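Local coordinates for protein TqaA (Penicillium aethiopicum, PDB 5DLK) that belongs to a fungal nonribosomal peptide synthetase, whose terminal condensation-like domain, the piece modelled here, probably carries out macrocyclisation of the peptide product, at residues P204-S218 and L315-T327. Numbering follows the deposited sequence. Where two conformers were deposited one is given.
Sequences PTSDFAHYLYHRVSS and LPMDNIESLLGCT
Asn-319, third residue of the type II turn Met-317 to Ile-320, bonds directly across the contact: its ND2 donates to Ser-206 OG at 3.2 Å, with an N-H...O angle of 154° and the hydroxyl tilted 18° from the amide plane. The same Ser-206 OG lies 3.3 Å from Asp-318 O, at best a weak bond. Farther along, waters bridge the segments: one accepts from Phe-208 N and donates to Leu-324 O, another donates to both Tyr-211 OH and Thr-327 O. Asp-207 caps the helix by accepting from His-210 N through OD1 (3.1 Å), while its OD2 bonds Ser-96 OG.

The packing centres on Tyr-211. With CG anti to the backbone N (chi1 178°), its ring is set between Thr-327 CG2, squarely over one face in a CH-pi contact 3.7 Å from the centroid, and Arg-215 CG, over the opposite face towards the rim. Ile-320 CD1 meets the ring edge at CD1 (3.6 Å), and Met-317 CE comes to the same Tyr-211 CD1 at 3.5 Å. Replacing Tyr-211 by an alanine is likely to open a gap under Thr-327 and beside Ile-320 and to leave Gly-312 O without its hydrogen-bond mate.

One turn on, His-214 lays a ring face against Met-317 CB. At the other end, Phe-208 CE1 approaches Cys-326 O at 3.3 Å beside Gly-325, where a CB would strike both Phe-208 CD1 and the preceding carbonyl O. Thr-327 OG1 bonds the backbone O of Asn-311, itself a phosphopantetheine-binding residue; that ligand is absent here.

Behind the helix, Leu-212 and Ala-209 rest on Leu-52 of strand 47-53, whereas the loop links strands 303-310 and 329-336, so the contact joins parts built on different sheets of the condensation fold.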
ATOM      1  N   PRO A 204      17.590 -14.081   9.484  1.00 50.67           N
ATOM      2  CA  PRO A 204      17.037 -12.967  10.261  1.00 51.99           C
ATOM      3  C   PRO A 204      16.632 -11.804   9.351  1.00 47.84           C
ATOM      4  O   PRO A 204      17.113 -11.687   8.222  1.00 48.89           O
ATOM      5  CB  PRO A 204      18.187 -12.579  11.206  1.00 52.54           C
ATOM      6  CG  PRO A 204      19.406 -13.295  10.685  1.00 53.52           C
ATOM      7  CD  PRO A 204      18.903 -14.516   9.987  1.00 51.11           C
ATOM      8  N   THR A 205      15.726 -10.968   9.838  1.00 48.67           N
ATOM      9  CA  THR A 205      15.191  -9.871   9.042  1.00 45.15           C
ATOM     10  C   THR A 205      15.015  -8.645   9.924  1.00 48.30           C
ATOM     11  O   THR A 205      15.091  -8.743  11.152  1.00 49.19           O
ATOM     12  CB  THR A 205      13.838 -10.252   8.403  1.00 46.43           C
ATOM     13  OG1 THR A 205      13.414  -9.223   7.494  1.00 48.98           O
ATOM     14  CG2 THR A 205      12.788 -10.447   9.487  1.00 37.44           C
ATOM     15  N   SER A 206      14.779  -7.492   9.305  1.00 47.24           N
ATOM     16  CA  SER A 206      14.469  -6.287  10.064  1.00 40.39           C
ATOM     17  C   SER A 206      12.970  -6.111  10.138  1.00 34.62           C
ATOM     18  O   SER A 206      12.231  -6.770   9.409  1.00 39.15           O
ATOM     19  CB  SER A 206      15.120  -5.062   9.431  1.00 40.41           C
ATOM     20  OG  SER A 206      16.517  -5.250   9.330  1.00 46.08           O
ATOM     21  N   ASP A 207      12.502  -5.252  11.034  1.00 32.53           N
ATOM     22  CA  ASP A 207      11.070  -4.983  11.048  1.00 35.04           C
ATOM     23  C   ASP A 207      10.776  -3.554  10.627  1.00 30.51           C
ATOM     24  O   ASP A 207      11.688  -2.785  10.309  1.00 29.22           O
ATOM     25  CB  ASP A 207      10.445  -5.278  12.412  1.00 31.28           C
ATOM     26  CG  ASP A 207      11.095  -4.527  13.550  1.00 34.18           C
ATOM     27  OD1 ASP A 207      11.879  -3.584  13.302  1.00 38.15           O
ATOM     28  OD2 ASP A 207      10.796  -4.874  14.718  1.00 40.05           O
ATOM     29  N   PHE A 208       9.491  -3.212  10.616  1.00 26.57           N
ATOM     30  CA  PHE A 208       9.077  -1.897  10.165  1.00 26.28           C
ATOM     31  C   PHE A 208       9.586  -0.807  11.106  1.00 26.25           C
ATOM     32  O   PHE A 208       9.965   0.271  10.663  1.00 22.90           O
ATOM     33  CB  PHE A 208       7.552  -1.851  10.032  1.00 25.70           C
ATOM     34  CG  PHE A 208       7.045  -0.578   9.445  1.00 23.39           C
ATOM     35  CD1 PHE A 208       7.376  -0.226   8.143  1.00 26.44           C
ATOM     36  CD2 PHE A 208       6.253   0.275  10.200  1.00 20.49           C
ATOM     37  CE1 PHE A 208       6.921   0.961   7.602  1.00 22.99           C
ATOM     38  CE2 PHE A 208       5.787   1.461   9.666  1.00 21.43           C
ATOM     39  CZ  PHE A 208       6.121   1.806   8.368  1.00 19.37           C
ATOM     40  N   ALA A 209       9.624  -1.080  12.410  1.00 25.11           N
ATOM     41  CA  ALA A 209      10.152  -0.090  13.342  1.00 26.59           C
ATOM     42  C   ALA A 209      11.583   0.316  12.961  1.00 24.79           C
ATOM     43  O   ALA A 209      11.947   1.487  13.070  1.00 25.68           O
ATOM     44  CB  ALA A 209      10.105  -0.614  14.780  1.00 27.84           C
ATOM     45  N   HIS A 210      12.382  -0.629  12.473  0.51 24.94           N
ATOM     46  CA  HIS A 210      13.773  -0.333  12.114  0.51 26.78           C
ATOM     47  C   HIS A 210      13.883   0.537  10.855  0.51 25.84           C
ATOM     48  O   HIS A 210      14.846   1.276  10.672  0.51 23.58           O
ATOM     49  CB  HIS A 210      14.551  -1.631  11.926  0.51 28.67           C
ATOM     50  CG  HIS A 210      14.582  -2.484  13.154  0.51 30.26           C
ATOM     51  ND1 HIS A 210      14.618  -3.862  13.108  0.51 34.73           N
ATOM     52  CD2 HIS A 210      14.556  -2.152  14.466  0.51 31.19           C
ATOM     53  CE1 HIS A 210      14.621  -4.340  14.339  0.51 29.94           C
ATOM     54  NE2 HIS A 210      14.585  -3.323  15.182  0.51 29.70           N
ATOM     55  N   TYR A 211      12.893   0.433   9.984  1.00 26.47           N
ATOM     56  CA  TYR A 211      12.776   1.350   8.859  1.00 22.47           C
ATOM     57  C   TYR A 211      12.555   2.770   9.366  1.00 23.76           C
ATOM     58  O   TYR A 211      13.211   3.716   8.907  1.00 24.98           O
ATOM     59  CB  TYR A 211      11.622   0.903   7.961  1.00 24.39           C
ATOM     60  CG  TYR A 211      11.345   1.795   6.771  1.00 22.73           C
ATOM     61  CD1 TYR A 211      12.086   1.678   5.607  1.00 24.47           C
ATOM     62  CD2 TYR A 211      10.314   2.727   6.809  1.00 26.45           C
ATOM     63  CE1 TYR A 211      11.813   2.474   4.503  1.00 25.33           C
ATOM     64  CE2 TYR A 211      10.046   3.535   5.723  1.00 23.01           C
ATOM     65  CZ  TYR A 211      10.799   3.401   4.573  1.00 24.66           C
ATOM     66  OH  TYR A 211      10.530   4.197   3.484  1.00 26.41           O
ATOM     67  N   LEU A 212      11.649   2.907  10.327  1.00 20.95           N
ATOM     68  CA  LEU A 212      11.326   4.205  10.903  1.00 20.97           C
ATOM     69  C   LEU A 212      12.533   4.820  11.632  1.00 27.99           C
ATOM     70  O   LEU A 212      12.817   6.013  11.472  1.00 24.04           O
ATOM     71  CB  LEU A 212      10.127   4.092  11.841  1.00 22.94           C
ATOM     72  CG  LEU A 212       8.811   3.674  11.166  1.00 25.55           C
ATOM     73  CD1 LEU A 212       7.659   3.732  12.150  1.00 22.74           C
ATOM     74  CD2 LEU A 212       8.546   4.559   9.943  1.00 22.86           C
ATOM     75  N   TYR A 213      13.249   4.022  12.424  1.00 25.14           N
ATOM     76  CA  TYR A 213      14.455   4.538  13.093  1.00 26.39           C
ATOM     77  C   TYR A 213      15.509   4.981  12.081  1.00 26.60           C
ATOM     78  O   TYR A 213      16.152   6.028  12.246  1.00 28.30           O
ATOM     79  CB  TYR A 213      15.047   3.488  14.046  1.00 25.22           C
ATOM     80  CG  TYR A 213      14.214   3.308  15.298  1.00 25.68           C
ATOM     81  CD1 TYR A 213      13.994   4.373  16.164  1.00 28.83           C
ATOM     82  CD2 TYR A 213      13.646   2.076  15.614  1.00 27.97           C
ATOM     83  CE1 TYR A 213      13.218   4.220  17.312  1.00 31.40           C
ATOM     84  CE2 TYR A 213      12.874   1.912  16.757  1.00 25.10           C
ATOM     85  CZ  TYR A 213      12.664   2.985  17.602  1.00 27.96           C
ATOM     86  OH  TYR A 213      11.901   2.840  18.740  1.00 27.33           O
ATOM     87  N   HIS A 214      15.688   4.185  11.034  1.00 23.96           N
ATOM     88  CA  HIS A 214      16.651   4.518   9.987  1.00 29.51           C
ATOM     89  C   HIS A 214      16.299   5.824   9.251  1.00 34.62           C
ATOM     90  O   HIS A 214      17.195   6.628   8.965  1.00 28.97           O
ATOM     91  CB  HIS A 214      16.760   3.363   9.002  1.00 27.06           C
ATOM     92  CG  HIS A 214      17.946   3.452   8.100  1.00 42.17           C
ATOM     93  ND1 HIS A 214      17.988   4.291   7.005  1.00 46.61           N
ATOM     94  CD2 HIS A 214      19.145   2.823   8.140  1.00 39.73           C
ATOM     95  CE1 HIS A 214      19.158   4.166   6.402  1.00 44.91           C
ATOM     96  NE2 HIS A 214      19.876   3.280   7.068  1.00 48.46           N
ATOM     97  N   ARG A 215      15.016   6.045   8.947  1.00 27.26           N
ATOM     98  CA  ARG A 215      14.589   7.332   8.382  1.00 27.42           C
ATOM     99  C   ARG A 215      15.011   8.514   9.253  1.00 33.96           C
ATOM    100  O   ARG A 215      15.492   9.532   8.747  1.00 28.59           O
ATOM    101  CB  ARG A 215      13.073   7.395   8.200  1.00 26.68           C
ATOM    102  CG  ARG A 215      12.518   6.550   7.083  1.00 30.40           C
ATOM    103  CD  ARG A 215      11.176   7.124   6.621  1.00 27.06           C
ATOM    104  NE  ARG A 215      10.266   7.358   7.741  1.00 25.54           N
ATOM    105  CZ  ARG A 215       9.083   7.955   7.626  1.00 28.32           C
ATOM    106  NH1 ARG A 215       8.666   8.385   6.436  1.00 20.16           N
ATOM    107  NH2 ARG A 215       8.315   8.125   8.695  1.00 24.16           N
ATOM    108  N   VAL A 216      14.814   8.384  10.561  1.00 26.81           N
ATOM    109  CA  VAL A 216      15.118   9.470  11.484  1.00 26.99           C
ATOM    110  C   VAL A 216      16.627   9.657  11.603  1.00 32.84           C
ATOM    111  O   VAL A 216      17.111  10.783  11.689  1.00 31.63           O
ATOM    112  CB  VAL A 216      14.490   9.220  12.878  1.00 30.97           C
ATOM    113  CG1 VAL A 216      15.148  10.101  13.954  1.00 32.87           C
ATOM    114  CG2 VAL A 216      12.999   9.488  12.815  1.00 26.98           C
ATOM    115  N   SER A 217      17.374   8.563  11.564  1.00 30.34           N
ATOM    116  CA  SER A 217      18.817   8.668  11.689  1.00 35.31           C
ATOM    117  C   SER A 217      19.431   9.388  10.487  1.00 35.07           C
ATOM    118  O   SER A 217      20.474  10.034  10.616  1.00 33.34           O
ATOM    119  CB  SER A 217      19.450   7.290  11.849  1.00 35.98           C
ATOM    120  OG  SER A 217      19.583   6.667  10.587  1.00 44.76           O
ATOM    121  N   SER A 218      18.795   9.288   9.321  1.00 31.75           N
ATOM    122  CA  SER A 218      19.369   9.903   8.123  1.00 39.05           C
ATOM    123  C   SER A 218      18.945  11.367   7.975  1.00 33.17           C
ATOM    124  O   SER A 218      19.508  12.111   7.169  1.00 36.58           O
ATOM    125  CB  SER A 218      18.993   9.103   6.869  1.00 40.22           C
ATOM    126  OG  SER A 218      17.603   9.171   6.609  1.00 38.02           O
ATOM    127  N   LEU A 315      15.969   3.410   0.549  1.00 30.30           N
ATOM    128  CA  LEU A 315      16.845   3.689   1.685  1.00 35.50           C
ATOM    129  C   LEU A 315      17.917   2.614   1.849  1.00 38.61           C
ATOM    130  O   LEU A 315      17.616   1.423   1.823  1.00 43.53           O
ATOM    131  CB  LEU A 315      16.038   3.781   2.977  1.00 39.65           C
ATOM    132  CG  LEU A 315      15.474   5.128   3.409  1.00 37.02           C
ATOM    133  CD1 LEU A 315      14.779   4.959   4.749  1.00 38.61           C
ATOM    134  CD2 LEU A 315      16.577   6.164   3.518  1.00 35.72           C
ATOM    135  N   PRO A 316      19.173   3.027   2.040  1.00 43.75           N
ATOM    136  CA  PRO A 316      20.188   1.998   2.282  1.00 43.99           C
ATOM    137  C   PRO A 316      20.088   1.441   3.703  1.00 44.05           C
ATOM    138  O   PRO A 316      20.514   2.082   4.660  1.00 50.84           O
ATOM    139  CB  PRO A 316      21.505   2.749   2.065  1.00 44.67           C
ATOM    140  CG  PRO A 316      21.179   4.167   2.423  1.00 46.62           C
ATOM    141  CD  PRO A 316      19.744   4.386   2.003  1.00 37.53           C
ATOM    142  N   MET A 317      19.513   0.257   3.837  1.00 38.97           N
ATOM    143  CA  MET A 317      19.444  -0.396   5.134  1.00 42.10           C
ATOM    144  C   MET A 317      19.335  -1.890   4.905  1.00 43.34           C
ATOM    145  O   MET A 317      18.842  -2.328   3.862  1.00 40.27           O
ATOM    146  CB  MET A 317      18.267   0.141   5.967  1.00 41.85           C
ATOM    147  CG  MET A 317      16.930  -0.579   5.805  1.00 42.23           C
ATOM    148  SD  MET A 317      15.631   0.165   6.838  1.00 37.18           S
ATOM    149  CE  MET A 317      15.568   1.804   6.140  1.00 42.25           C
ATOM    150  N   ASP A 318      19.832  -2.668   5.860  1.00 44.09           N
ATOM    151  CA  ASP A 318      19.774  -4.120   5.750  1.00 48.70           C
ATOM    152  C   ASP A 318      18.328  -4.578   5.664  1.00 41.40           C
ATOM    153  O   ASP A 318      17.468  -4.072   6.394  1.00 40.13           O
ATOM    154  CB  ASP A 318      20.472  -4.789   6.935  1.00 49.80           C
ATOM    155  CG  ASP A 318      21.959  -4.484   6.986  1.00 57.49           C
ATOM    156  OD1 ASP A 318      22.563  -4.263   5.914  1.00 57.84           O
ATOM    157  OD2 ASP A 318      22.524  -4.463   8.100  1.00 66.86           O
ATOM    158  N   ASN A 319      18.077  -5.516   4.754  1.00 40.75           N
ATOM    159  CA  ASN A 319      16.761  -6.132   4.564  1.00 43.54           C
ATOM    160  C   ASN A 319      15.681  -5.178   4.067  1.00 44.30           C
ATOM    161  O   ASN A 319      14.494  -5.487   4.170  1.00 39.65           O
ATOM    162  CB  ASN A 319      16.284  -6.784   5.863  1.00 45.86           C
ATOM    163  CG  ASN A 319      17.277  -7.780   6.404  1.00 44.29           C
ATOM    164  OD1 ASN A 319      17.905  -8.517   5.640  1.00 44.08           O
ATOM    165  ND2 ASN A 319      17.442  -7.798   7.722  1.00 44.31           N
ATOM    166  N   ILE A 320      16.086  -4.031   3.522  1.00 41.43           N
ATOM    167  CA  ILE A 320      15.118  -3.063   3.009  1.00 36.05           C
ATOM    168  C   ILE A 320      14.218  -3.718   1.954  1.00 37.81           C
ATOM    169  O   ILE A 320      13.038  -3.390   1.839  1.00 36.44           O
ATOM    170  CB  ILE A 320      15.829  -1.803   2.423  1.00 35.15           C
ATOM    171  CG1 ILE A 320      14.813  -0.727   2.026  1.00 38.81           C
ATOM    172  CG2 ILE A 320      16.708  -2.164   1.235  1.00 32.75           C
ATOM    173  CD1 ILE A 320      13.910  -0.290   3.153  1.00 33.92           C
ATOM    174  N   GLU A 321      14.782  -4.673   1.222  1.00 39.86           N
ATOM    175  CA  GLU A 321      14.090  -5.381   0.148  1.00 42.88           C
ATOM    176  C   GLU A 321      13.018  -6.340   0.652  1.00 39.17           C
ATOM    177  O   GLU A 321      12.111  -6.710  -0.093  1.00 39.93           O
ATOM    178  CB  GLU A 321      15.108  -6.159  -0.700  1.00 45.11           C
ATOM    179  CG  GLU A 321      15.982  -7.153   0.094  1.00 48.00           C
ATOM    180  CD  GLU A 321      17.179  -6.486   0.785  1.00 54.22           C
ATOM    181  OE1 GLU A 321      17.492  -5.322   0.453  1.00 54.72           O
ATOM    182  OE2 GLU A 321      17.810  -7.128   1.658  1.00 61.84           O
ATOM    183  N   SER A 322      13.120  -6.745   1.914  1.00 41.04           N
ATOM    184  CA  SER A 322      12.291  -7.840   2.402  1.00 41.49           C
ATOM    185  C   SER A 322      11.561  -7.581   3.728  1.00 38.67           C
ATOM    186  O   SER A 322      10.721  -8.390   4.125  1.00 39.54           O
ATOM    187  CB  SER A 322      13.155  -9.102   2.536  1.00 41.63           C
ATOM    188  OG  SER A 322      14.179  -8.913   3.494  1.00 44.05           O
ATOM    189  N   LEU A 323      11.856  -6.477   4.412  1.00 33.71           N
ATOM    190  CA  LEU A 323      11.197  -6.230   5.695  1.00 31.75           C
ATOM    191  C   LEU A 323       9.708  -6.014   5.459  1.00 29.62           C
ATOM    192  O   LEU A 323       9.306  -5.411   4.454  1.00 28.51           O
ATOM    193  CB  LEU A 323      11.818  -5.040   6.438  1.00 34.37           C
ATOM    194  CG  LEU A 323      11.701  -3.604   5.911  1.00 32.68           C
ATOM    195  CD1 LEU A 323      10.484  -2.901   6.485  1.00 30.50           C
ATOM    196  CD2 LEU A 323      12.966  -2.826   6.258  1.00 31.03           C
ATOM    197  N   LEU A 324       8.890  -6.518   6.381  1.00 27.23           N
ATOM    198  CA  LEU A 324       7.448  -6.501   6.193  1.00 26.15           C
ATOM    199  C   LEU A 324       6.814  -5.266   6.810  1.00 25.98           C
ATOM    200  O   LEU A 324       7.003  -4.961   7.990  1.00 24.77           O
ATOM    201  CB  LEU A 324       6.815  -7.772   6.791  1.00 29.25           C
ATOM    202  CG  LEU A 324       5.318  -7.967   6.577  1.00 29.68           C
ATOM    203  CD1 LEU A 324       4.972  -8.145   5.100  1.00 25.97           C
ATOM    204  CD2 LEU A 324       4.826  -9.168   7.418  1.00 28.22           C
ATOM    205  N   GLY A 325       6.047  -4.549   6.001  1.00 25.92           N
ATOM    206  CA  GLY A 325       5.379  -3.362   6.484  1.00 22.23           C
ATOM    207  C   GLY A 325       4.942  -2.516   5.313  1.00 23.38           C
ATOM    208  O   GLY A 325       5.105  -2.907   4.165  1.00 23.43           O
ATOM    209  N   CYS A 326       4.415  -1.341   5.611  1.00 23.21           N
ATOM    210  CA  CYS A 326       3.940  -0.440   4.573  1.00 19.20           C
ATOM    211  C   CYS A 326       4.938   0.700   4.424  1.00 17.36           C
ATOM    212  O   CYS A 326       4.848   1.684   5.133  1.00 19.64           O
ATOM    213  CB  CYS A 326       2.563   0.108   4.918  1.00 21.19           C
ATOM    214  SG  CYS A 326       1.949   1.250   3.654  1.00 24.27           S
ATOM    215  N   THR A 327       5.892   0.549   3.521  1.00 18.18           N
ATOM    216  CA  THR A 327       6.858   1.624   3.284  1.00 19.95           C
ATOM    217  C   THR A 327       6.452   2.511   2.110  1.00 19.27           C
ATOM    218  O   THR A 327       7.199   3.444   1.743  1.00 20.41           O
ATOM    219  CB  THR A 327       8.266   1.086   3.014  1.00 19.49           C
ATOM    220  OG1 THR A 327       8.292   0.364   1.774  1.00 21.96           O
ATOM    221  CG2 THR A 327       8.731   0.183   4.173  1.00 25.87           C
TER
HETATM  222  O   HOH W   1      10.999 -10.059   6.105  1.00 41.74           O
HETATM  223  O   HOH W   2       9.363  -7.539   9.535  1.00 32.44           O
HETATM  224  O   HOH W   3       7.786  -5.800  10.570  1.00 23.90           O
HETATM  225  O   HOH W   4       8.228   6.073   2.901  1.00 23.73           O